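Local coordinates for protein GH3 beta-N-acetylglucosaminidase (Paenibacillaceae, PDB 6K5J) that catalyses the hydrolytic release of terminal N-acetyl-beta-D-glucosamine residues, as a beta-N-acetylglucosaminidase of glycoside hydrolase family 3, at residues A[196-201]-A[272-277]. Numbering follows the deposited sequence.
Sequences HALPTV and MNAISK. With NAG (2-acetamido-2-deoxy-beta-D-glucopyranose), chain B.
H196 and L198, on an extended loop without regular structure, pass beside N273 and A274 in the short helix 273-276, with the CA atoms of L198 and A274 4.7 Å apart. One polar link joins the two segments: ND2 of N273 gives a weak hydrogen bond, 3.3 Å long, to O of H196. CB of N273 also lies 3.7 Å from C of H196, so the side chain rests on the loop backbone. One step along, CB of A274 packs against O of A197 at 3.4 Å. L198 adds a light apolar touch: chi1 (-176°) sets CG anti to the backbone N, and chi2 (57°) then brings CD1 to 4.1 Å from CB of A274. O of A274 is buried here and has no partner in the model.

M272, at the N-cap position, holds the first turn through its O, which accepts from N of both I275 and S276. Its side chain touches the bound sugar, SD standing 3.2 Å from O1 of NAG. The chain bends at chi3 (81°), leaving CE 3.8 Å from N2 of NAG. An alanine here would probably open a gap beside O1 and C1 of the sugar, leaving O1 without its sulphur and methyl neighbours.

D268, H183, K182, R152 and D83 hydrogen-bond the same sugar. A loop after strand 178-184 thus meets the short helix that follows strand 264-266, beside the sugar and reaching it through M272, consistent with the active-site end of the TIM-barrel-type domain of family 3 glycosidases.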
loop_
_atom_site.group_PDB
_atom_site.type_symbol
_atom_site.label_atom_id
_atom_site.label_comp_id
_atom_site.label_asym_id
_atom_site.label_seq_id
_atom_site.Cartn_x
_atom_site.Cartn_y
_atom_site.Cartn_z
ATOM N N HIS A 196 8.622 13.311 0.887
ATOM C CA HIS A 196 8.846 14.747 0.800
ATOM C C HIS A 196 9.912 15.269 1.738
ATOM O O HIS A 196 10.437 16.361 1.493
ATOM C CB HIS A 196 7.543 15.514 1.090
ATOM C CG HIS A 196 6.389 15.065 0.254
ATOM N ND1 HIS A 196 6.450 15.011 -1.123
ATOM C CD2 HIS A 196 5.156 14.619 0.595
ATOM C CE1 HIS A 196 5.299 14.561 -1.594
ATOM N NE2 HIS A 196 4.497 14.315 -0.572
ATOM N N ALA A 197 10.234 14.538 2.801
ATOM C CA ALA A 197 11.149 14.995 3.833
ATOM C C ALA A 197 11.902 13.782 4.365
ATOM O O ALA A 197 11.663 12.645 3.944
ATOM C CB ALA A 197 10.388 15.724 4.949
ATOM N N LEU A 198 12.821 14.033 5.298
ATOM C CA LEU A 198 13.566 12.987 5.995
ATOM C C LEU A 198 13.016 12.867 7.414
ATOM O O LEU A 198 13.446 13.601 8.317
ATOM C CB LEU A 198 15.058 13.315 6.014
ATOM C CG LEU A 198 16.022 12.295 6.618
ATOM C CD1 LEU A 198 15.906 10.939 5.918
ATOM C CD2 LEU A 198 17.450 12.828 6.508
ATOM N N PRO A 199 12.062 11.975 7.658
ATOM C CA PRO A 199 11.425 11.910 8.975
ATOM C C PRO A 199 12.345 11.273 10.005
ATOM O O PRO A 199 13.295 10.555 9.681
ATOM C CB PRO A 199 10.183 11.037 8.734
ATOM C CG PRO A 199 10.076 10.883 7.211
ATOM C CD PRO A 199 11.490 10.990 6.726
ATOM N N THR A 200 12.034 11.546 11.271
ATOM C CA THR A 200 12.736 10.977 12.412
ATOM C C THR A 200 11.741 10.260 13.310
ATOM O O THR A 200 10.651 10.778 13.571
ATOM C CB THR A 200 13.462 12.060 13.223
ATOM O OG1 THR A 200 14.421 12.717 12.394
ATOM C CG2 THR A 200 14.172 11.443 14.445
ATOM N N VAL A 201 12.114 9.065 13.757
ATOM C CA VAL A 201 11.447 8.367 14.854
ATOM C C VAL A 201 12.436 8.403 16.013
ATOM O O VAL A 201 13.415 7.645 16.006
ATOM C CB VAL A 201 11.065 6.933 14.464
ATOM C CG1 VAL A 201 10.451 6.190 15.653
ATOM C CG2 VAL A 201 10.084 6.957 13.289
ATOM N N MET A 272 12.595 8.978 -3.965
ATOM C CA MET A 272 11.941 9.759 -2.918
ATOM C C MET A 272 12.881 10.826 -2.356
ATOM O O MET A 272 14.099 10.632 -2.271
ATOM C CB MET A 272 11.459 8.836 -1.790
ATOM C CG MET A 272 10.308 7.895 -2.180
ATOM S SD MET A 272 10.154 6.481 -1.048
ATOM C CE MET A 272 9.258 7.248 0.306
ATOM N N ASN A 273 12.292 11.965 -1.960
ATOM C CA ASN A 273 13.073 13.106 -1.480
ATOM C C ASN A 273 14.023 12.718 -0.355
ATOM O O ASN A 273 15.137 13.243 -0.271
ATOM C CB ASN A 273 12.151 14.226 -0.990
ATOM C CG ASN A 273 11.705 15.153 -2.104
ATOM O OD1 ASN A 273 11.813 14.821 -3.278
ATOM N ND2 ASN A 273 11.195 16.330 -1.731
ATOM N N ALA A 274 13.594 11.816 0.531
ATOM C CA ALA A 274 14.440 11.462 1.666
ATOM C C ALA A 274 15.817 10.976 1.220
ATOM O O ALA A 274 16.800 11.161 1.947
ATOM C CB ALA A 274 13.750 10.408 2.528
ATOM N N ILE A 275 15.913 10.379 0.033
ATOM C CA ILE A 275 17.191 9.949 -0.530
ATOM C C ILE A 275 17.683 10.904 -1.610
ATOM O O ILE A 275 18.819 11.374 -1.557
ATOM C CB ILE A 275 17.096 8.509 -1.083
ATOM C CG1 ILE A 275 16.616 7.521 -0.008
ATOM C CG2 ILE A 275 18.457 8.075 -1.623
ATOM C CD1 ILE A 275 17.543 7.409 1.190
ATOM N N SER A 276 16.852 11.171 -2.625
ATOM C CA SER A 276 17.337 11.865 -3.814
ATOM C C SER A 276 17.745 13.299 -3.512
ATOM O O SER A 276 18.670 13.815 -4.143
ATOM C CB SER A 276 16.281 11.853 -4.922
ATOM O OG SER A 276 15.069 12.423 -4.460
ATOM N N LYS A 277 17.081 13.955 -2.563
ATOM C CA LYS A 277 17.388 15.349 -2.267
ATOM C C LYS A 277 18.517 15.502 -1.263
ATOM O O LYS A 277 19.254 16.492 -1.315
ATOM C CB LYS A 277 16.139 16.069 -1.745
ATOM C CG LYS A 277 16.331 17.562 -1.498
ATOM C CD LYS A 277 15.494 18.057 -0.325
ATOM C CE LYS A 277 14.470 19.090 -0.775
ATOM N NZ LYS A 277 13.650 19.608 0.362
HETATM C C1 NAG B . 7.550 4.309 -2.008
HETATM C C2 NAG B . 6.616 3.716 -0.923
HETATM C C3 NAG B . 6.669 2.177 -0.920
HETATM C C4 NAG B . 6.517 1.611 -2.325
HETATM C C5 NAG B . 7.560 2.243 -3.231
HETATM C C6 NAG B . 7.505 1.757 -4.662
HETATM C C7 NAG B . 6.124 4.742 1.269
HETATM C C8 NAG B . 6.713 5.200 2.576
HETATM N N2 NAG B . 6.990 4.233 0.386
HETATM O O1 NAG B . 7.237 5.654 -2.155
HETATM O O3 NAG B . 5.638 1.657 -0.085
HETATM O O4 NAG B . 6.688 0.199 -2.309
HETATM O O5 NAG B . 7.326 3.654 -3.263
HETATM O O6 NAG B . 6.343 2.233 -5.329
HETATM O O7 NAG B . 4.919 4.810 1.036
#